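Ferredoxin NADP reductase (Plasmodium falciparum, PDB 3JQQ) transfers electrons between ferredoxin and NADP(H) through its FAD cofactor in the apicoplast, and may thereby serve the terminal step of isoprenoid precursor synthesis. Local coordinates at residues K95-A100 and Y135-G140; P32-H37 and F141-K146; N14-K19 and N43-Y48. The protein carries 1 engineered substitution. All coordinates share one frame; numbering follows the deposited sequence.

Contact 1 (K95-A100 and Y135-G140); sequences KKQRCA and YGYCSG. With FAD (flavin-adenine dinucleotide), chain I.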
loop_
_atom_site.group_PDB
_atom_site.type_symbol
_atom_site.label_atom_id
_atom_site.label_comp_id
_atom_site.label_asym_id
_atom_site.label_seq_id
_atom_site.Cartn_x
_atom_site.Cartn_y
_atom_site.Cartn_z
ATOM N N LYS B 95 -15.683 21.199 -4.882
ATOM C CA LYS B 95 -15.075 21.077 -6.205
ATOM C C LYS B 95 -15.572 19.821 -6.925
ATOM O O LYS B 95 -16.368 19.060 -6.374
ATOM C CB LYS B 95 -13.549 21.064 -6.080
ATOM C CG LYS B 95 -12.989 22.283 -5.355
ATOM C CD LYS B 95 -11.480 22.202 -5.167
ATOM C CE LYS B 95 -11.102 21.257 -4.036
ATOM N NZ LYS B 95 -9.650 21.343 -3.709
ATOM N N LYS B 96 -15.105 19.607 -8.152
ATOM C CA LYS B 96 -15.560 18.465 -8.949
ATOM C C LYS B 96 -14.582 17.290 -8.948
ATOM O O LYS B 96 -14.241 16.746 -10.000
ATOM C CB LYS B 96 -15.905 18.898 -10.376
ATOM C CG LYS B 96 -17.281 19.539 -10.488
ATOM C CD LYS B 96 -17.463 20.295 -11.794
ATOM C CE LYS B 96 -18.801 21.022 -11.810
ATOM N NZ LYS B 96 -18.928 21.953 -12.968
ATOM N N GLN B 97 -14.140 16.910 -7.753
ATOM C CA GLN B 97 -13.311 15.725 -7.563
ATOM C C GLN B 97 -14.176 14.474 -7.480
ATOM O O GLN B 97 -14.708 14.161 -6.415
ATOM C CB GLN B 97 -12.520 15.828 -6.257
ATOM C CG GLN B 97 -11.260 16.665 -6.305
ATOM C CD GLN B 97 -10.446 16.531 -5.028
ATOM O OE1 GLN B 97 -10.291 17.491 -4.273
ATOM N NE2 GLN B 97 -9.937 15.330 -4.773
ATOM N N ARG B 98 -14.321 13.757 -8.588
ATOM C CA ARG B 98 -14.956 12.444 -8.537
ATOM C C ARG B 98 -13.885 11.362 -8.484
ATOM O O ARG B 98 -13.519 10.784 -9.505
ATOM C CB ARG B 98 -15.900 12.223 -9.720
ATOM C CG ARG B 98 -17.256 12.897 -9.555
ATOM C CD ARG B 98 -18.321 12.250 -10.430
ATOM N NE ARG B 98 -17.919 12.183 -11.832
ATOM C CZ ARG B 98 -18.772 12.077 -12.847
ATOM N NH1 ARG B 98 -20.078 12.030 -12.616
ATOM N NH2 ARG B 98 -18.319 12.021 -14.093
ATOM N N CYS B 99 -13.393 11.100 -7.278
ATOM C CA CYS B 99 -12.257 10.210 -7.080
ATOM C C CYS B 99 -12.640 9.013 -6.217
ATOM O O CYS B 99 -12.590 9.073 -4.988
ATOM C CB CYS B 99 -11.112 10.992 -6.444
ATOM S SG CYS B 99 -10.849 12.567 -7.280
ATOM N N ALA B 100 -13.013 7.924 -6.878
ATOM C CA ALA B 100 -13.584 6.762 -6.205
ATOM C C ALA B 100 -12.534 5.784 -5.692
ATOM O O ALA B 100 -11.477 5.614 -6.295
ATOM C CB ALA B 100 -14.562 6.049 -7.131
ATOM N N TYR B 135 -5.894 12.681 7.502
ATOM C CA TYR B 135 -6.517 11.432 7.068
ATOM C C TYR B 135 -6.396 11.225 5.568
ATOM O O TYR B 135 -6.298 12.185 4.809
ATOM C CB TYR B 135 -7.996 11.402 7.466
ATOM C CG TYR B 135 -8.204 11.362 8.950
ATOM C CD1 TYR B 135 -8.208 12.530 9.698
ATOM C CD2 TYR B 135 -8.380 10.156 9.614
ATOM C CE1 TYR B 135 -8.388 12.501 11.067
ATOM C CE2 TYR B 135 -8.562 10.116 10.980
ATOM C CZ TYR B 135 -8.564 11.290 11.702
ATOM O OH TYR B 135 -8.744 11.252 13.065
ATOM N N GLY B 136 -6.403 9.967 5.143
ATOM C CA GLY B 136 -6.537 9.664 3.727
ATOM C C GLY B 136 -7.736 10.429 3.202
ATOM O O GLY B 136 -8.506 10.993 3.981
ATOM N N TYR B 137 -7.904 10.455 1.885
ATOM C CA TYR B 137 -8.998 11.219 1.273
ATOM C C TYR B 137 -10.367 10.624 1.604
ATOM O O TYR B 137 -11.229 11.306 2.162
ATOM C CB TYR B 137 -8.800 11.324 -0.241
ATOM C CG TYR B 137 -9.901 12.070 -0.960
ATOM C CD1 TYR B 137 -10.154 13.409 -0.690
ATOM C CD2 TYR B 137 -10.679 11.438 -1.922
ATOM C CE1 TYR B 137 -11.156 14.095 -1.352
ATOM C CE2 TYR B 137 -11.683 12.115 -2.590
ATOM C CZ TYR B 137 -11.918 13.442 -2.301
ATOM O OH TYR B 137 -12.914 14.119 -2.962
ATOM N N CYS B 138 -10.559 9.350 1.264
ATOM C CA CYS B 138 -11.791 8.652 1.613
ATOM C C CYS B 138 -11.852 8.351 3.116
ATOM O O CYS B 138 -12.908 8.459 3.733
ATOM C CB CYS B 138 -11.924 7.362 0.800
ATOM S SG CYS B 138 -13.539 6.561 0.914
ATOM N N SER B 139 -10.716 7.984 3.703
ATOM C CA SER B 139 -10.661 7.662 5.131
ATOM C C SER B 139 -11.282 8.750 6.008
ATOM O O SER B 139 -12.045 8.454 6.929
ATOM C CB SER B 139 -9.220 7.394 5.573
ATOM O OG SER B 139 -8.668 6.317 4.843
ATOM N N GLY B 140 -10.943 10.005 5.727
ATOM C CA GLY B 140 -11.479 11.128 6.491
ATOM C C GLY B 140 -12.972 11.294 6.276
ATOM O O GLY B 140 -13.706 11.645 7.201
HETATM P PA FAD I . -5.504 8.229 -0.003
HETATM O O1A FAD I . -5.832 7.757 -1.399
HETATM O O2A FAD I . -5.936 9.662 0.198
HETATM O O5B FAD I . -3.930 8.032 0.298
HETATM C C5B FAD I . -3.356 6.743 0.309
HETATM C C4B FAD I . -2.410 6.583 1.497
HETATM O O4B FAD I . -1.447 7.622 1.515
HETATM C C3B FAD I . -3.161 6.657 2.814
HETATM O O3B FAD I . -2.565 5.756 3.716
HETATM C C2B FAD I . -2.922 8.075 3.291
HETATM O O2B FAD I . -2.861 8.133 4.698
HETATM C C1B FAD I . -1.587 8.440 2.665
HETATM N N9A FAD I . -1.522 9.859 2.270
HETATM C C8A FAD I . -2.407 10.541 1.477
HETATM N N7A FAD I . -1.975 11.819 1.353
HETATM C C5A FAD I . -0.827 11.957 2.051
HETATM C C6A FAD I . 0.020 13.040 2.257
HETATM N N6A FAD I . -0.298 14.242 1.782
HETATM N N1A FAD I . 1.145 12.875 3.037
HETATM C C2A FAD I . 1.420 11.648 3.602
HETATM N N3A FAD I . 0.572 10.581 3.394
HETATM C C4A FAD I . -0.533 10.733 2.629
HETATM N N1 FAD I . -9.496 -0.700 1.703
HETATM C C2 FAD I . -10.246 -0.979 2.824
HETATM O O2 FAD I . -10.095 -0.292 3.834
HETATM N N3 FAD I . -11.156 -2.019 2.809
HETATM C C4 FAD I . -11.316 -2.786 1.675
HETATM O O4 FAD I . -12.124 -3.713 1.665
HETATM C C4X FAD I . -10.558 -2.507 0.545
HETATM N N5 FAD I . -10.716 -3.271 -0.592
HETATM C C5X FAD I . -9.958 -2.983 -1.706
HETATM C C6 FAD I . -10.118 -3.755 -2.852
HETATM C C7 FAD I . -9.365 -3.479 -3.983
HETATM C C7M FAD I . -9.540 -4.315 -5.220
HETATM C C8 FAD I . -8.452 -2.424 -3.963
HETATM C C8M FAD I . -7.622 -2.107 -5.176
HETATM C C9 FAD I . -8.294 -1.656 -2.816
HETATM C C9A FAD I . -9.042 -1.929 -1.683
HETATM N N10 FAD I . -8.885 -1.151 -0.546
HETATM C C10 FAD I . -9.645 -1.457 0.565
HETATM C "C1'" FAD I . -8.034 0.104 -0.551
HETATM C "C2'" FAD I . -8.887 1.379 -0.615
HETATM O "O2'" FAD I . -9.514 1.448 -1.872
HETATM C "C3'" FAD I . -8.127 2.704 -0.447
HETATM O "O3'" FAD I . -6.915 2.683 -1.168
HETATM C "C4'" FAD I . -7.861 3.089 1.008
HETATM O "O4'" FAD I . -9.094 3.327 1.648
HETATM C "C5'" FAD I . -7.031 4.366 1.081
HETATM O "O5'" FAD I . -7.773 5.386 0.454
HETATM P P FAD I . -7.759 6.901 1.000
HETATM O O1P FAD I . -8.443 7.801 -0.003
HETATM O O2P FAD I . -8.407 7.012 2.361
HETATM O O3P FAD I . -6.195 7.266 1.087
HETATM O O HOH W 1 -14.110 12.554 -4.716
#
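Tyr137 reaches out from the first turn of its helix and lays its ring beside Gln97 and Cys99. The two loop residues meet this ring differently. The amide of Gln97 lies nearly parallel to the phenol, the planes 16° apart, but its NE2 approaches obliquely, 3.7 Å from Tyr137 CZ. Cys99 instead meets the rim: its carbonyl O lies in the ring plane, and its CB packs 4.1 Å from Tyr137 CE2. With CG anti to the backbone N (chi1 179°), the Tyr137 ring is carried away from the cofactor toward the 95-100 loop.

Polar bonding between the segments runs through one water. It accepts from Tyr137 OH at 2.6 Å and from Cys99 N at 3.0 Å, so the phenol is tied to the loop backbone without bonding to it directly; the approach of this water to Gln97 O is too short to be relied on.

The FAD pyrophosphate is gripped by the start of the helix. Successive amides fan out over the two phosphates: Tyr137 N donates to FAD O2A (2.7 Å), Cys138 N to FAD O1P (2.9 Å, nearly straight at 173°) and Ser139 N to FAD O2P (2.8 Å). Ser139 OG adds a second bond to O2P, at 2.6 Å. Amides at a helix N-terminus, with the helix dipole probably assisting, suit the negative charge; Gly136, with no side chain, lets its CA pass close to FAD O2P.

Cys99 SG forms the interchain disulfide with Cys99 of the second subunit, so the loop touching Tyr137 is also the dimer link. Between strands 53-56 and 101-104, this loop runs past the N-terminal end of helix 137-144, whose Cys138 packs on Tyr103 of strand 101-104 and whose Ser139 leans on strand 114-123.

Contact 2 (P32-H37 and F141-K146); sequences PNEVYH and FIKNLK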
loop_
_atom_site.group_PDB
_atom_site.type_symbol
_atom_site.label_atom_id
_atom_site.label_comp_id
_atom_site.label_asym_id
_atom_site.label_seq_id
_atom_site.Cartn_x
_atom_site.Cartn_y
_atom_site.Cartn_z
ATOM N N PRO B 32 -4.020 -1.237 17.081
ATOM C CA PRO B 32 -3.492 0.074 16.712
ATOM C C PRO B 32 -4.234 0.640 15.510
ATOM O O PRO B 32 -3.988 1.773 15.097
ATOM C CB PRO B 32 -2.042 -0.231 16.335
ATOM C CG PRO B 32 -2.084 -1.629 15.823
ATOM C CD PRO B 32 -3.156 -2.336 16.615
ATOM N N ASN B 33 -5.145 -0.157 14.963
ATOM C CA ASN B 33 -5.895 0.231 13.781
ATOM C C ASN B 33 -7.259 0.827 14.088
ATOM O O ASN B 33 -7.828 0.603 15.156
ATOM C CB ASN B 33 -6.074 -0.974 12.858
ATOM C CG ASN B 33 -4.765 -1.480 12.313
ATOM O OD1 ASN B 33 -3.865 -0.696 12.007
ATOM N ND2 ASN B 33 -4.647 -2.795 12.178
ATOM N N GLU B 34 -7.770 1.593 13.133
ATOM C CA GLU B 34 -9.136 2.075 13.173
ATOM C C GLU B 34 -9.824 1.576 11.913
ATOM O O GLU B 34 -9.403 1.894 10.801
ATOM C CB GLU B 34 -9.170 3.604 13.224
ATOM C CG GLU B 34 -10.560 4.183 13.458
ATOM C CD GLU B 34 -10.559 5.698 13.552
ATOM O OE1 GLU B 34 -9.490 6.311 13.347
ATOM O OE2 GLU B 34 -11.632 6.275 13.828
ATOM N N VAL B 35 -10.865 0.771 12.076
ATOM C CA VAL B 35 -11.610 0.298 10.917
ATOM C C VAL B 35 -13.109 0.188 11.183
ATOM O O VAL B 35 -13.546 -0.353 12.202
ATOM C CB VAL B 35 -11.000 -1.000 10.304
ATOM C CG1 VAL B 35 -10.077 -1.703 11.300
ATOM C CG2 VAL B 35 -12.086 -1.923 9.790
ATOM N N TYR B 36 -13.889 0.738 10.260
ATOM C CA TYR B 36 -15.329 0.817 10.427
ATOM C C TYR B 36 -16.064 -0.119 9.479
ATOM O O TYR B 36 -15.765 -0.186 8.284
ATOM C CB TYR B 36 -15.816 2.267 10.272
ATOM C CG TYR B 36 -15.369 3.151 11.413
ATOM C CD1 TYR B 36 -14.247 3.963 11.295
ATOM C CD2 TYR B 36 -16.049 3.147 12.626
ATOM C CE1 TYR B 36 -13.824 4.760 12.349
ATOM C CE2 TYR B 36 -15.633 3.940 13.686
ATOM C CZ TYR B 36 -14.518 4.742 13.539
ATOM O OH TYR B 36 -14.097 5.532 14.582
ATOM N N HIS B 37 -17.009 -0.863 10.041
ATOM C CA HIS B 37 -17.923 -1.691 9.275
ATOM C C HIS B 37 -19.154 -0.858 8.952
ATOM O O HIS B 37 -19.850 -0.395 9.857
ATOM C CB HIS B 37 -18.310 -2.921 10.099
ATOM C CG HIS B 37 -19.525 -3.640 9.599
ATOM N ND1 HIS B 37 -19.475 -4.571 8.584
ATOM C CD2 HIS B 37 -20.820 -3.587 9.995
ATOM C CE1 HIS B 37 -20.686 -5.055 8.370
ATOM N NE2 HIS B 37 -21.520 -4.474 9.213
ATOM N N PHE B 141 -13.427 11.046 5.057
ATOM C CA PHE B 141 -14.846 11.115 4.728
ATOM C C PHE B 141 -15.635 10.059 5.501
ATOM O O PHE B 141 -16.691 10.354 6.060
ATOM C CB PHE B 141 -15.033 10.967 3.211
ATOM C CG PHE B 141 -16.429 10.594 2.788
ATOM C CD1 PHE B 141 -17.444 11.538 2.763
ATOM C CD2 PHE B 141 -16.713 9.300 2.380
ATOM C CE1 PHE B 141 -18.721 11.191 2.359
ATOM C CE2 PHE B 141 -17.988 8.947 1.978
ATOM C CZ PHE B 141 -18.994 9.894 1.968
ATOM N N ILE B 142 -15.112 8.832 5.556
ATOM C CA ILE B 142 -15.758 7.767 6.315
ATOM C C ILE B 142 -15.693 8.061 7.808
ATOM O O ILE B 142 -16.655 7.834 8.542
ATOM C CB ILE B 142 -15.102 6.412 6.042
ATOM C CG1 ILE B 142 -15.258 6.052 4.564
ATOM C CG2 ILE B 142 -15.701 5.326 6.929
ATOM C CD1 ILE B 142 -14.220 5.064 4.073
ATOM N N LYS B 143 -14.548 8.572 8.243
ATOM C CA LYS B 143 -14.343 8.943 9.633
ATOM C C LYS B 143 -15.500 9.814 10.083
ATOM O O LYS B 143 -16.092 9.593 11.138
ATOM C CB LYS B 143 -13.044 9.739 9.759
ATOM C CG LYS B 143 -12.237 9.475 11.012
ATOM C CD LYS B 143 -13.034 9.679 12.283
ATOM C CE LYS B 143 -12.093 9.793 13.478
ATOM N NZ LYS B 143 -12.582 9.015 14.649
ATOM N N ASN B 144 -15.824 10.800 9.255
ATOM C CA ASN B 144 -16.831 11.807 9.579
ATOM C C ASN B 144 -18.269 11.390 9.262
ATOM O O ASN B 144 -19.210 12.102 9.604
ATOM C CB ASN B 144 -16.492 13.128 8.882
ATOM C CG ASN B 144 -15.195 13.739 9.389
ATOM O OD1 ASN B 144 -15.049 14.005 10.581
ATOM N ND2 ASN B 144 -14.251 13.964 8.484
ATOM N N LEU B 145 -18.440 10.239 8.619
ATOM C CA LEU B 145 -19.776 9.767 8.245
ATOM C C LEU B 145 -20.700 9.576 9.444
ATOM O O LEU B 145 -20.298 9.023 10.471
ATOM C CB LEU B 145 -19.699 8.460 7.447
ATOM C CG LEU B 145 -19.632 8.552 5.919
ATOM C CD1 LEU B 145 -19.403 7.172 5.305
ATOM C CD2 LEU B 145 -20.894 9.187 5.359
ATOM N N LYS B 146 -21.942 10.027 9.297
ATOM C CA LYS B 146 -22.964 9.813 10.312
ATOM C C LYS B 146 -23.997 8.801 9.829
ATOM O O LYS B 146 -24.145 8.565 8.627
ATOM C CB LYS B 146 -23.672 11.125 10.654
ATOM C CG LYS B 146 -22.776 12.205 11.236
ATOM C CD LYS B 146 -23.599 13.434 11.612
ATOM C CE LYS B 146 -22.735 14.539 12.206
ATOM N NZ LYS B 146 -21.803 15.128 11.201
#
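A surface salt bridge, Glu34 to Lys143, joins the chain near the start of strand 35-41, in the antiparallel FAD-domain sheet, to helix 137-144. Lys143 NZ donates to Glu34 OE2 at 3.0 Å, on the syn lone pair, the side of the other carboxylate oxygen. The two side chains meet at about a right angle: Glu34 comes out extended, whereas Lys143 bends at chi2 (-55°) and again at chi4, which swings its ammonium over to the acid.

Tyr36, two residues further along the chain, braces the carboxylate from its own segment. Its OH donates to the same OE2 at 2.7 Å, using the anti lone pair, and OE2 lies in the plane of the phenol ring. Tyr36 OH is 3.8 Å from Lys143 NZ, a packing distance. Lys23 makes a cation-pi contact with the Tyr36 ring and also donates to the carbonyls of Ile142, Lys143 and Leu145, giving the strand and the helix end a second link.

One carboxylate oxygen thus accepts from two donors on its two lone pairs, which holds the acid in place. The adjacent ammonium and phenol would be expected to stabilise Glu34 as a carboxylate.

Contact 3 (N14-K19 and N43-Y48); sequences NPLKCK and NGLFKY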
loop_
_atom_site.group_PDB
_atom_site.type_symbol
_atom_site.label_atom_id
_atom_site.label_comp_id
_atom_site.label_asym_id
_atom_site.label_seq_id
_atom_site.Cartn_x
_atom_site.Cartn_y
_atom_site.Cartn_z
ATOM N N ASN B 14 -22.787 7.772 -13.312
ATOM C CA ASN B 14 -24.073 7.553 -12.653
ATOM C C ASN B 14 -23.934 6.724 -11.377
ATOM O O ASN B 14 -24.282 5.546 -11.363
ATOM C CB ASN B 14 -25.082 6.895 -13.606
ATOM C CG ASN B 14 -24.789 5.422 -13.853
ATOM O OD1 ASN B 14 -23.631 5.009 -13.909
ATOM N ND2 ASN B 14 -25.841 4.626 -14.003
ATOM N N PRO B 15 -23.431 7.341 -10.297
ATOM C CA PRO B 15 -23.280 6.599 -9.051
ATOM C C PRO B 15 -24.636 6.357 -8.392
ATOM O O PRO B 15 -25.561 7.150 -8.572
ATOM C CB PRO B 15 -22.436 7.540 -8.192
ATOM C CG PRO B 15 -22.814 8.897 -8.662
ATOM C CD PRO B 15 -23.078 8.765 -10.141
ATOM N N LEU B 16 -24.750 5.263 -7.644
ATOM C CA LEU B 16 -25.983 4.952 -6.928
ATOM C C LEU B 16 -25.987 5.602 -5.547
ATOM O O LEU B 16 -25.079 5.384 -4.742
ATOM C CB LEU B 16 -26.173 3.438 -6.798
ATOM C CG LEU B 16 -27.420 2.975 -6.037
ATOM C CD1 LEU B 16 -28.683 3.485 -6.712
ATOM C CD2 LEU B 16 -27.450 1.455 -5.912
ATOM N N LYS B 17 -27.012 6.408 -5.291
ATOM C CA LYS B 17 -27.194 7.078 -4.007
ATOM C C LYS B 17 -27.691 6.088 -2.961
ATOM O O LYS B 17 -28.750 5.483 -3.126
ATOM C CB LYS B 17 -28.193 8.226 -4.155
ATOM C CG LYS B 17 -28.505 8.982 -2.868
ATOM C CD LYS B 17 -29.478 10.127 -3.142
ATOM C CE LYS B 17 -29.659 11.022 -1.930
ATOM N NZ LYS B 17 -30.282 10.303 -0.780
ATOM N N CYS B 18 -26.924 5.925 -1.887
ATOM C CA CYS B 18 -27.261 4.961 -0.842
ATOM C C CYS B 18 -27.341 5.619 0.526
ATOM O O CYS B 18 -27.035 6.802 0.677
ATOM C CB CYS B 18 -26.233 3.829 -0.805
ATOM S SG CYS B 18 -26.099 2.868 -2.328
ATOM N N LYS B 19 -27.752 4.842 1.524
ATOM C CA LYS B 19 -27.852 5.331 2.897
ATOM C C LYS B 19 -27.008 4.509 3.867
ATOM O O LYS B 19 -26.941 3.284 3.768
ATOM C CB LYS B 19 -29.307 5.319 3.373
ATOM C CG LYS B 19 -30.147 6.495 2.891
ATOM C CD LYS B 19 -29.710 7.793 3.553
ATOM C CE LYS B 19 -30.708 8.911 3.286
ATOM N NZ LYS B 19 -30.171 10.240 3.690
ATOM N N ASN B 43 -31.366 -0.113 -1.365
ATOM C CA ASN B 43 -32.726 -0.409 -1.825
ATOM C C ASN B 43 -32.819 -1.554 -2.831
ATOM O O ASN B 43 -33.641 -1.522 -3.749
ATOM C CB ASN B 43 -33.413 0.848 -2.368
ATOM C CG ASN B 43 -34.116 1.640 -1.285
ATOM O OD1 ASN B 43 -34.235 1.182 -0.149
ATOM N ND2 ASN B 43 -34.589 2.831 -1.629
ATOM N N GLY B 44 -31.980 -2.568 -2.636
ATOM C CA GLY B 44 -31.935 -3.722 -3.526
ATOM C C GLY B 44 -31.388 -3.410 -4.907
ATOM O O GLY B 44 -31.278 -4.298 -5.751
ATOM N N LEU B 45 -31.034 -2.146 -5.134
ATOM C CA LEU B 45 -30.605 -1.673 -6.453
ATOM C C LEU B 45 -29.162 -2.007 -6.840
ATOM O O LEU B 45 -28.846 -2.109 -8.025
ATOM C CB LEU B 45 -30.822 -0.163 -6.566
ATOM C CG LEU B 45 -32.076 0.338 -7.288
ATOM C CD1 LEU B 45 -33.238 -0.646 -7.164
ATOM C CD2 LEU B 45 -32.460 1.712 -6.766
ATOM N N PHE B 46 -28.282 -2.149 -5.853
ATOM C CA PHE B 46 -26.886 -2.464 -6.144
ATOM C C PHE B 46 -26.709 -3.967 -6.338
ATOM O O PHE B 46 -26.969 -4.764 -5.429
ATOM C CB PHE B 46 -25.959 -1.954 -5.040
ATOM C CG PHE B 46 -24.524 -1.847 -5.462
ATOM C CD1 PHE B 46 -24.072 -0.720 -6.131
ATOM C CD2 PHE B 46 -23.627 -2.875 -5.195
ATOM C CE1 PHE B 46 -22.756 -0.613 -6.525
ATOM C CE2 PHE B 46 -22.304 -2.774 -5.588
ATOM C CZ PHE B 46 -21.868 -1.643 -6.253
ATOM N N LYS B 47 -26.267 -4.350 -7.530
ATOM C CA LYS B 47 -26.145 -5.762 -7.877
ATOM C C LYS B 47 -24.691 -6.197 -7.852
ATOM O O LYS B 47 -23.812 -5.514 -8.392
ATOM C CB LYS B 47 -26.743 -6.011 -9.264
ATOM C CG LYS B 47 -28.223 -5.689 -9.369
ATOM C CD LYS B 47 -29.072 -6.809 -8.790
ATOM C CE LYS B 47 -30.555 -6.501 -8.929
ATOM N NZ LYS B 47 -31.394 -7.678 -8.563
ATOM N N TYR B 48 -24.440 -7.337 -7.223
ATOM C CA TYR B 48 -23.091 -7.838 -7.091
ATOM C C TYR B 48 -23.114 -9.321 -6.778
ATOM O O TYR B 48 -24.120 -9.858 -6.313
ATOM C CB TYR B 48 -22.349 -7.092 -5.971
ATOM C CG TYR B 48 -22.930 -7.324 -4.591
ATOM C CD1 TYR B 48 -23.958 -6.527 -4.107
ATOM C CD2 TYR B 48 -22.448 -8.338 -3.773
ATOM C CE1 TYR B 48 -24.497 -6.736 -2.848
ATOM C CE2 TYR B 48 -22.978 -8.551 -2.509
ATOM C CZ TYR B 48 -24.004 -7.748 -2.054
ATOM O OH TYR B 48 -24.534 -7.953 -0.799
#
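Leu16 pushes one methyl, CD2, into the backbone and side-chain base of Leu45 and Phe46, and this apolar packing carries the contact. CD2 lies 3.8 Å from Leu45 CB and equally 3.8 Å from Phe46 CB, so it sits against the two consecutive beta-carbons. The side chains of Leu16 and Leu45 cross at about a right angle, with the other methyl of Leu16, CD1, at 4.2 Å from Leu45 CD2. At chi1 179° the branch of Leu16 extends opposite its own amide nitrogen, which carries both methyls out toward the loop.

The aromatic ring is met at its rim. Leu16 CD2 approaches the edge of Phe46 near the ring plane, with CD1 of the ring 4.0 Å away, so neither face of the phenyl is used by this leucine. Within its own segment, Phe46 also has Tyr48 CD1 at its edge.

Backbone participates through van der Waals contact: the same Leu16 CD2 comes to 3.7 Å from Phe46 N. The two segments therefore meet through van der Waals contact alone; among their polar groups, Lys17 and Lys19 both form salt bridges with Asp150.

In the fold, Leu16 opens strand 16-25, which pairs with strand 150-157 on one side, Leu16 with Leu153 and Cys18 with Ile151, and with strand 35-41 on the other. Residues 43-48 belong to the connection from strand 35-41 to strand 53-56. From this connection Phe46 packs against Leu153 of strand 150-157 and Leu114 of strand 114-123, so the contact sets the loop against the beginning of strand 16-25, in the antiparallel beta barrel typical of the FAD domain of this reductase family.

In the fold
All three contacts belong to the FAD-binding domain. Contacts 1 and 2 share helix 137-144: its N-terminal end serves the cofactor and its far end the salt bridge, and they touch where Tyr135 OH packs on Lys143 CE, 3.7 Å away. Contacts 2 and 3 use strands 35-41 and 16-25, neighbours in the antiparallel sheet, though their centres are about 21 Å apart. Contact 2 is at the surface and rests on charge; contacts 1 and 3 are partly buried. Contact 1 mixes ring packing with a water bridge beside the FAD and the subunit interface, whereas contact 3, away from both, is van der Waals packing, largely apolar, between its segments.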